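Local structure of malate synthase (Haloferax volcanii, 3PUG) at residues A[82-87]-A[120-125]; A[16-21]-A[51-56]; A[2-7]-A[219-224]. The protein catalyses the Claisen condensation of acetyl-CoA with glyoxylate and the hydrolysis of malyl-CoA to malate, a step of the glyoxylate cycle. All coordinates share one frame; numbering follows the deposited sequence.

Contact 1 (A[82-87]-A[120-125]); sequences HPRMVW and VIPEVG. With K (potassium ion), chain J; GLV (glyoxylic acid), chain B.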
loop_
_atom_site.group_PDB
_atom_site.type_symbol
_atom_site.label_atom_id
_atom_site.label_comp_id
_atom_site.label_asym_id
_atom_site.label_seq_id
_atom_site.Cartn_x
_atom_site.Cartn_y
_atom_site.Cartn_z
ATOM N N HIS A 82 8.318 3.978 -29.209
ATOM C CA HIS A 82 8.300 5.060 -28.207
ATOM C C HIS A 82 9.690 5.258 -27.628
ATOM O O HIS A 82 9.953 4.728 -26.534
ATOM C CB HIS A 82 7.417 4.691 -27.002
ATOM C CG HIS A 82 5.959 4.515 -27.309
ATOM N ND1 HIS A 82 5.013 5.484 -27.042
ATOM C CD2 HIS A 82 5.274 3.471 -27.846
ATOM C CE1 HIS A 82 3.816 5.050 -27.395
ATOM N NE2 HIS A 82 3.950 3.839 -27.907
ATOM N N PRO A 83 10.601 5.986 -28.293
ATOM C CA PRO A 83 11.931 6.088 -27.671
ATOM C C PRO A 83 11.931 6.767 -26.287
ATOM O O PRO A 83 11.132 7.681 -26.066
ATOM C CB PRO A 83 12.732 6.965 -28.635
ATOM C CG PRO A 83 11.886 7.219 -29.804
ATOM C CD PRO A 83 10.483 6.744 -29.545
ATOM N N ARG A 84 12.841 6.366 -25.397
ATOM C CA ARG A 84 13.057 6.941 -24.081
ATOM C C ARG A 84 14.022 8.124 -24.062
ATOM O O ARG A 84 15.196 7.929 -24.409
ATOM C CB ARG A 84 13.594 5.861 -23.126
ATOM C CG ARG A 84 13.781 6.441 -21.680
ATOM C CD ARG A 84 13.770 5.523 -20.443
ATOM N NE ARG A 84 14.881 4.593 -20.303
ATOM C CZ ARG A 84 15.107 3.883 -19.205
ATOM N NH1 ARG A 84 14.352 4.083 -18.141
ATOM N NH2 ARG A 84 16.101 3.014 -19.117
ATOM N N MET A 85 13.611 9.310 -23.578
ATOM C CA MET A 85 14.508 10.478 -23.508
ATOM C C MET A 85 15.265 10.529 -22.181
ATOM O O MET A 85 15.025 9.678 -21.327
ATOM C CB MET A 85 13.731 11.758 -23.781
ATOM C CG MET A 85 13.192 11.745 -25.199
ATOM S SD MET A 85 14.430 11.630 -26.545
ATOM C CE MET A 85 14.728 9.893 -26.758
ATOM N N VAL A 86 16.204 11.452 -21.996
ATOM C CA VAL A 86 16.767 11.581 -20.684
ATOM C C VAL A 86 15.801 12.527 -19.986
ATOM O O VAL A 86 15.039 13.236 -20.675
ATOM C CB VAL A 86 18.234 12.194 -20.676
ATOM C CG1 VAL A 86 19.220 11.149 -21.065
ATOM C CG2 VAL A 86 18.403 13.532 -21.491
ATOM N N TRP A 87 15.883 12.589 -18.650
ATOM C CA TRP A 87 15.014 13.481 -17.863
ATOM C C TRP A 87 15.405 13.360 -16.392
ATOM O O TRP A 87 15.917 12.337 -15.913
ATOM C CB TRP A 87 13.527 13.108 -18.047
ATOM C CG TRP A 87 12.584 13.961 -17.303
ATOM C CD1 TRP A 87 12.141 13.777 -16.033
ATOM C CD2 TRP A 87 11.965 15.174 -17.766
ATOM N NE1 TRP A 87 11.342 14.830 -15.627
ATOM C CE2 TRP A 87 11.191 15.687 -16.684
ATOM C CE3 TRP A 87 12.013 15.875 -18.971
ATOM C CZ2 TRP A 87 10.451 16.855 -16.778
ATOM C CZ3 TRP A 87 11.319 17.027 -19.064
ATOM C CH2 TRP A 87 10.529 17.511 -17.968
ATOM N N VAL A 120 9.157 8.302 -23.723
ATOM C CA VAL A 120 9.122 7.653 -22.443
ATOM C C VAL A 120 10.042 8.554 -21.668
ATOM O O VAL A 120 11.186 8.778 -22.070
ATOM C CB VAL A 120 9.707 6.236 -22.465
ATOM C CG1 VAL A 120 9.904 5.743 -21.030
ATOM C CG2 VAL A 120 8.843 5.252 -23.317
ATOM N N ILE A 121 9.521 9.053 -20.549
ATOM C CA ILE A 121 10.176 10.050 -19.739
ATOM C C ILE A 121 10.546 9.320 -18.452
ATOM O O ILE A 121 9.684 9.016 -17.636
ATOM C CB ILE A 121 9.201 11.249 -19.557
ATOM C CG1 ILE A 121 8.828 11.816 -20.926
ATOM C CG2 ILE A 121 9.776 12.323 -18.620
ATOM C CD1 ILE A 121 10.020 12.315 -21.760
ATOM N N PRO A 122 11.840 9.034 -18.256
ATOM C CA PRO A 122 12.323 8.435 -16.996
ATOM C C PRO A 122 12.343 9.404 -15.771
ATOM O O PRO A 122 12.277 10.629 -15.907
ATOM C CB PRO A 122 13.760 8.087 -17.396
ATOM C CG PRO A 122 14.139 9.291 -18.248
ATOM C CD PRO A 122 12.941 9.674 -19.011
ATOM N N GLU A 123 12.491 8.869 -14.566
ATOM C CA GLU A 123 12.863 9.672 -13.374
ATOM C C GLU A 123 11.928 10.817 -12.975
ATOM O O GLU A 123 12.333 11.755 -12.283
ATOM C CB GLU A 123 14.258 10.282 -13.546
ATOM C CG GLU A 123 15.352 9.257 -13.663
ATOM C CD GLU A 123 15.750 8.598 -12.335
ATOM O OE1 GLU A 123 16.666 7.758 -12.356
ATOM O OE2 GLU A 123 15.126 8.859 -11.284
ATOM N N VAL A 124 10.696 10.816 -13.438
ATOM C CA VAL A 124 9.840 11.934 -13.072
ATOM C C VAL A 124 9.629 12.024 -11.539
ATOM O O VAL A 124 9.797 10.997 -10.843
ATOM C CB VAL A 124 8.455 11.793 -13.736
ATOM C CG1 VAL A 124 8.554 11.957 -15.266
ATOM C CG2 VAL A 124 7.805 10.462 -13.345
ATOM N N GLY A 125 9.271 13.224 -11.045
ATOM C CA GLY A 125 8.969 13.491 -9.659
ATOM C C GLY A 125 7.488 13.557 -9.343
ATOM O O GLY A 125 6.780 12.649 -9.703
HETATM K K K J . 18.426 6.613 -14.576
HETATM C C1 GLV B . 14.345 1.897 -15.099
HETATM O O1 GLV B . 14.726 3.013 -15.421
HETATM C C2 GLV B . 14.643 1.475 -13.724
HETATM O O2 GLV B . 14.346 0.392 -13.282
HETATM O O3 GLV B . 15.319 2.269 -12.912
HETATM O O HOH W 1 16.057 5.711 -15.265
#
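Arg84 and Val120 meet at the closure of the (beta/alpha)8 barrel, where the loop following strand 80-81 is bridged to the end of strand 118-121 on the active-site side. The bridge is single: Met85 N donates to Val120 O at 2.9 Å, while Val120 N reaches Pro83 O only weakly. Beyond it the side chains take over. CG and CD of Arg84 lie against Val120 CG1, which stands anti to its own backbone N (chi1 168°), and the other methyl of that valine rests on His82 O. The arginine, which belongs to both the glyoxylate and the acetyl-CoA sites, then bends at chi3 (68°) and brings NH1 to glyoxylate O1 at 2.9 Å, with an N-H...O angle of 163°; the oxygen comes in edge-on, close to the plane of the guanidinium. Asp49 takes the NE side of the same group in a salt bridge, so two edges are held and the rotation of the guanidinium is restricted. Farther along, Ile121 CG2 sits over one face of the Trp87 indole, 3.7 Å from the centroid of the five-membered ring, in a CH-pi contact. Pro122 CD packs on Trp87 CB at 3.6 Å, and Trp87 NE1 is hydrogen-bonded to Asp129 OD2. Glu123 leaves Trp87 O, which its CB touches, for the metal site: its OE1 is 3.1 Å from a potassium ion that Asp192 also binds, and its OE2 pairs with Arg89. The contact is wholly buried. Helix 92-105 receives Met85, Val86 and Trp87, helix 127-143 packs on Trp87, Ile121 and Val124, and strand 152-157 continues the sheet beside Val120 and Ile121.

Contact 2 (A[16-21]-A[51-56]); sequences TSPTAV and EDATAP. With K (potassium ion), chain J.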
loop_
_atom_site.group_PDB
_atom_site.type_symbol
_atom_site.label_atom_id
_atom_site.label_comp_id
_atom_site.label_asym_id
_atom_site.label_seq_id
_atom_site.Cartn_x
_atom_site.Cartn_y
_atom_site.Cartn_z
ATOM N N THR A 16 13.515 -2.537 -24.438
ATOM C CA THR A 16 14.510 -1.496 -24.725
ATOM C C THR A 16 15.722 -1.917 -25.603
ATOM O O THR A 16 16.113 -3.103 -25.560
ATOM C CB THR A 16 15.000 -0.925 -23.398
ATOM O OG1 THR A 16 15.110 -2.013 -22.475
ATOM C CG2 THR A 16 13.998 0.057 -22.852
ATOM N N SER A 17 16.300 -0.981 -26.372
ATOM C CA SER A 17 17.598 -1.166 -27.049
ATOM C C SER A 17 18.541 0.018 -26.951
ATOM O O SER A 17 18.088 1.134 -27.129
ATOM C CB SER A 17 17.388 -1.359 -28.552
ATOM O OG SER A 17 16.238 -2.153 -28.753
ATOM N N PRO A 18 19.847 -0.210 -26.787
ATOM C CA PRO A 18 20.806 0.888 -26.814
ATOM C C PRO A 18 20.714 1.649 -28.118
ATOM O O PRO A 18 20.557 1.019 -29.157
ATOM C CB PRO A 18 22.154 0.181 -26.771
ATOM C CG PRO A 18 21.875 -1.084 -26.031
ATOM C CD PRO A 18 20.497 -1.496 -26.481
ATOM N N THR A 19 20.802 2.970 -28.103
ATOM C CA THR A 19 20.709 3.707 -29.341
ATOM C C THR A 19 22.068 3.942 -30.049
ATOM O O THR A 19 22.128 4.141 -31.254
ATOM C CB THR A 19 20.050 5.036 -28.977
ATOM O OG1 THR A 19 20.705 5.555 -27.807
ATOM C CG2 THR A 19 18.585 4.780 -28.671
ATOM N N ALA A 20 23.175 3.948 -29.315
ATOM C CA ALA A 20 24.520 4.109 -29.873
ATOM C C ALA A 20 25.545 3.409 -28.967
ATOM O O ALA A 20 25.728 3.746 -27.777
ATOM C CB ALA A 20 24.882 5.567 -30.048
ATOM N N VAL A 21 26.193 2.394 -29.540
ATOM C CA VAL A 21 27.195 1.636 -28.818
ATOM C C VAL A 21 28.571 2.033 -29.335
ATOM O O VAL A 21 28.736 2.268 -30.548
ATOM C CB VAL A 21 26.947 0.125 -28.901
ATOM C CG1 VAL A 21 27.771 -0.568 -27.812
ATOM C CG2 VAL A 21 25.479 -0.209 -28.669
ATOM N N GLU A 51 18.386 6.629 -22.819
ATOM C CA GLU A 51 18.791 6.902 -21.431
ATOM C C GLU A 51 19.717 5.844 -20.816
ATOM O O GLU A 51 20.929 5.877 -21.019
ATOM C CB GLU A 51 17.601 7.191 -20.508
ATOM C CG GLU A 51 18.007 7.886 -19.219
ATOM C CD GLU A 51 17.424 7.208 -17.984
ATOM O OE1 GLU A 51 17.221 5.984 -18.036
ATOM O OE2 GLU A 51 17.186 7.841 -16.935
ATOM N N ASP A 52 19.180 4.905 -20.053
ATOM C CA ASP A 52 20.111 4.124 -19.283
ATOM C C ASP A 52 20.815 3.110 -20.128
ATOM O O ASP A 52 21.961 2.838 -19.805
ATOM C CB ASP A 52 19.506 3.476 -18.041
ATOM C CG ASP A 52 19.484 4.417 -16.850
ATOM O OD1 ASP A 52 20.186 5.467 -16.866
ATOM O OD2 ASP A 52 18.716 4.090 -15.920
ATOM N N ALA A 53 20.161 2.556 -21.152
ATOM C CA ALA A 53 20.815 1.562 -22.028
ATOM C C ALA A 53 22.087 2.076 -22.685
ATOM O O ALA A 53 22.878 1.264 -23.145
ATOM C CB ALA A 53 19.882 1.037 -23.170
ATOM N N THR A 54 22.247 3.393 -22.774
ATOM C CA THR A 54 23.241 4.022 -23.613
ATOM C C THR A 54 24.219 4.806 -22.780
ATOM O O THR A 54 23.812 5.592 -21.926
ATOM C CB THR A 54 22.558 4.983 -24.554
ATOM O OG1 THR A 54 22.062 4.224 -25.643
ATOM C CG2 THR A 54 23.515 5.973 -25.158
ATOM N N ALA A 55 25.508 4.618 -23.024
ATOM C CA ALA A 55 26.503 5.410 -22.312
ATOM C C ALA A 55 26.196 6.896 -22.562
ATOM O O ALA A 55 25.737 7.236 -23.656
ATOM C CB ALA A 55 27.876 5.044 -22.795
ATOM N N PRO A 56 26.399 7.777 -21.560
ATOM C CA PRO A 56 25.975 9.190 -21.728
ATOM C C PRO A 56 26.681 9.968 -22.853
ATOM O O PRO A 56 26.106 10.877 -23.456
ATOM C CB PRO A 56 26.260 9.839 -20.352
ATOM C CG PRO A 56 26.398 8.740 -19.400
ATOM C CD PRO A 56 26.645 7.430 -20.145
HETATM K K K J . 18.426 6.613 -14.576
HETATM O O HOH W 1 16.057 5.711 -15.265
#
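Pro18 and Ala53 supply the apolar part of this contact between the end of strand 13-18 and the loop that follows strand 45-49. The methyl of Ala53 points at the proline, its CB 3.8 Å from Pro18 CA and 4.1 Å from Pro18 CG, so that it rests on both backbone and ring. Ala53 is the third residue of a type I beta turn from Glu51 to Thr54, with a weak bond from Thr54 N to Glu51 O. Polar contacts follow one residue further on. The side chains of Thr19 and Thr54 cross at about a right angle, and their OG1 atoms come within 2.9 Å of each other. Thr19 holds its hydroxyl between its own N and carbonyl carbon (chi1 47°), facing the loop; Asn50 OD1 is a further hydrogen-bonding partner of this oxygen. Thr54 OG1 also lies 3.0 Å from Thr19 N. Metal ligation occupies the far side of the turn. Asp52, a magnesium ligand of the enzyme, here embraces a potassium ion with both carboxylate oxygens, OD2 at 2.9 Å, while Glu51 OE2 binds the same ion at 2.9 Å. Glu51 OE1 accepts from a water that is itself a potassium ligand. Beside the turn, Thr16 and Ser17 belong to the acetyl-CoA site, and Asp49 accepts the backbone N-H groups of Glu51 and Ala53. Chemically, then, the turn has two sides: methyl and hydroxyl groups fasten it to residues 18 and 19, while its acidic residues face a cation and Arg84, which would be expected to offset the charge gathered there.

Contact 3 (A[2-7]-A[219-224]); sequences TERRHD and GASAAG. With K (potassium ion), chain I.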
loop_
_atom_site.group_PDB
_atom_site.type_symbol
_atom_site.label_atom_id
_atom_site.label_comp_id
_atom_site.label_asym_id
_atom_site.label_seq_id
_atom_site.Cartn_x
_atom_site.Cartn_y
_atom_site.Cartn_z
ATOM N N THR A 2 -13.411 4.334 -15.764
ATOM C CA THR A 2 -12.342 5.164 -16.413
ATOM C C THR A 2 -11.732 4.530 -17.684
ATOM O O THR A 2 -11.454 3.326 -17.756
ATOM C CB THR A 2 -11.238 5.583 -15.392
ATOM O OG1 THR A 2 -11.813 5.627 -14.084
ATOM C CG2 THR A 2 -10.620 6.976 -15.697
ATOM N N GLU A 3 -11.523 5.348 -18.709
ATOM C CA GLU A 3 -11.146 4.790 -20.000
ATOM C C GLU A 3 -9.824 5.257 -20.582
ATOM O O GLU A 3 -9.395 6.412 -20.429
ATOM C CB GLU A 3 -12.270 4.954 -21.017
ATOM C CG GLU A 3 -13.184 3.751 -20.962
ATOM C CD GLU A 3 -14.531 4.062 -21.552
ATOM O OE1 GLU A 3 -14.691 5.189 -22.079
ATOM O OE2 GLU A 3 -15.415 3.178 -21.491
ATOM N N ARG A 4 -9.210 4.298 -21.266
ATOM C CA ARG A 4 -7.919 4.469 -21.903
ATOM C C ARG A 4 -8.001 5.248 -23.212
ATOM O O ARG A 4 -8.911 5.071 -24.033
ATOM C CB ARG A 4 -7.311 3.086 -22.097
ATOM C CG ARG A 4 -6.953 2.500 -20.765
ATOM C CD ARG A 4 -6.650 1.040 -20.839
ATOM N NE ARG A 4 -6.331 0.690 -19.461
ATOM C CZ ARG A 4 -7.198 0.210 -18.575
ATOM N NH1 ARG A 4 -8.450 -0.045 -18.952
ATOM N NH2 ARG A 4 -6.778 -0.054 -17.336
ATOM N N ARG A 5 -7.036 6.138 -23.393
ATOM C CA ARG A 5 -7.129 7.088 -24.486
ATOM C C ARG A 5 -6.273 6.676 -25.674
ATOM O O ARG A 5 -6.053 7.456 -26.590
ATOM C CB ARG A 5 -6.747 8.474 -23.962
ATOM C CG ARG A 5 -7.815 9.090 -23.071
ATOM C CD ARG A 5 -7.259 10.074 -22.040
ATOM N NE ARG A 5 -5.924 9.746 -21.529
ATOM C CZ ARG A 5 -5.675 9.029 -20.440
ATOM N NH1 ARG A 5 -6.667 8.551 -19.721
ATOM N NH2 ARG A 5 -4.436 8.779 -20.054
ATOM N N HIS A 6 -5.758 5.456 -25.669
ATOM C CA HIS A 6 -4.701 5.129 -26.625
ATOM C C HIS A 6 -5.068 3.956 -27.547
ATOM O O HIS A 6 -6.006 3.198 -27.231
ATOM C CB HIS A 6 -3.329 5.080 -25.911
ATOM C CG HIS A 6 -2.850 6.452 -25.546
ATOM N ND1 HIS A 6 -3.180 7.064 -24.355
ATOM C CD2 HIS A 6 -2.225 7.397 -26.289
ATOM C CE1 HIS A 6 -2.757 8.316 -24.373
ATOM N NE2 HIS A 6 -2.155 8.541 -25.528
ATOM N N ASP A 7 -4.388 3.838 -28.691
ATOM C CA ASP A 7 -4.728 2.723 -29.601
ATOM C C ASP A 7 -4.571 1.346 -28.934
ATOM O O ASP A 7 -5.397 0.469 -29.214
ATOM C CB ASP A 7 -3.977 2.733 -30.954
ATOM C CG ASP A 7 -4.350 3.926 -31.849
ATOM O OD1 ASP A 7 -5.446 4.525 -31.656
ATOM O OD2 ASP A 7 -3.519 4.249 -32.739
ATOM N N GLY A 219 -3.144 3.155 -10.052
ATOM C CA GLY A 219 -3.044 4.463 -10.675
ATOM C C GLY A 219 -3.384 4.315 -12.145
ATOM O O GLY A 219 -4.105 5.163 -12.686
ATOM N N ALA A 220 -2.873 3.282 -12.819
ATOM C CA ALA A 220 -3.208 3.149 -14.219
ATOM C C ALA A 220 -4.710 2.957 -14.387
ATOM O O ALA A 220 -5.335 3.651 -15.220
ATOM C CB ALA A 220 -2.451 2.041 -14.851
ATOM N N SER A 221 -5.303 2.068 -13.584
ATOM C CA SER A 221 -6.765 1.905 -13.690
ATOM C C SER A 221 -7.560 3.175 -13.382
ATOM O O SER A 221 -8.432 3.525 -14.167
ATOM C CB SER A 221 -7.319 0.716 -12.878
ATOM O OG SER A 221 -6.905 -0.544 -13.450
ATOM N N ALA A 222 -7.265 3.893 -12.296
ATOM C CA ALA A 222 -8.032 5.082 -11.989
ATOM C C ALA A 222 -7.801 6.187 -13.022
ATOM O O ALA A 222 -8.595 7.140 -13.097
ATOM C CB ALA A 222 -7.678 5.598 -10.566
ATOM N N ALA A 223 -6.718 6.151 -13.798
ATOM C CA ALA A 223 -6.465 7.308 -14.667
ATOM C C ALA A 223 -6.547 6.964 -16.149
ATOM O O ALA A 223 -6.373 7.826 -16.993
ATOM C CB ALA A 223 -5.153 7.917 -14.357
ATOM N N GLY A 224 -6.847 5.714 -16.473
ATOM C CA GLY A 224 -7.012 5.311 -17.859
ATOM C C GLY A 224 -5.671 5.200 -18.559
ATOM O O GLY A 224 -5.525 5.647 -19.699
HETATM K K K I . -4.479 -2.151 -13.798
HETATM O O HOH W 2 -8.792 2.918 -16.799
HETATM O O HOH W 3 -4.289 5.420 -22.357
#
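The guanidinium of Arg5 meets Ala223 with its edge: NH1 donates to Ala223 O at 2.8 Å, the oxygen 18° out of the guanidinium plane and the donor lying in the carbonyl plane. The arginine chain bends at chi3 (-33°) to bring NH1 there. A water lies above one face of this group, offset toward the rim. The Arg4 guanidinium also turns an edge to the helix, toward Ser221 OG, though NH2 stays 3.9 Å from that oxygen, and a second water lies over one of its faces. What the arginines approach is the Schellman motif that ends helix 210-223, a helix of the barrel's outer layer. Gly224 breaks the helical path with a positive phi, and two bonds back into the last turn complete the motif. The N-terminal segment therefore meets carbonyls at a helix C-terminus, where the dipole would be expected to favour positive charge. Arg5 is also held by NE to Glu181 O and NH2 to Leu183 O; hydrogen-bonded to three carbonyls, the group ties the chain start to strand 183-188 as well as to the helix. Arg4 NE is held by Cys225 O. Two waters also bridge the segments: one donates to Thr2 O and to Ser221 O (2.7 Å), while another accepts from Arg5 N, pairs with His6 ND1 and donates to Gly224 O (2.9 Å). Ser221 OG binds a potassium ion at 2.9 Å, and Met197 O of a neighbouring subunit joins it there, so this helix end also borders the trimer interface. Thr2 lays its CG2 methyl by Ala222 O. In the middle of the contact, Arg4 CA directs its hydrogen at Gly224 O, 3.5 Å away, with an angle of 161° at the hydrogen.

Overall arrangement
Contacts 1 and 2 are neighbours at the C-terminal ends of the barrel strands, their centres 13 Å apart. They touch through a salt bridge from Arg84 NH2 to Glu51 OE1, and they share one potassium ion and one of its waters. Along the chain contact 2 closes before contact 1 opens, so strands 13-18, 45-49, 80-81 and 118-121 are used in sequence. Contact 3 spans both of them, joining residues 2-7 to residues 219-224. It lies about 29 Å from contact 2, centre to centre, across the middle of the chain, and about 19 Å from contact 1, again between centres. Substrate- and metal-binding residues thus gather at one end of the barrel, while the N-terminus is fastened remotely, near a subunit interface.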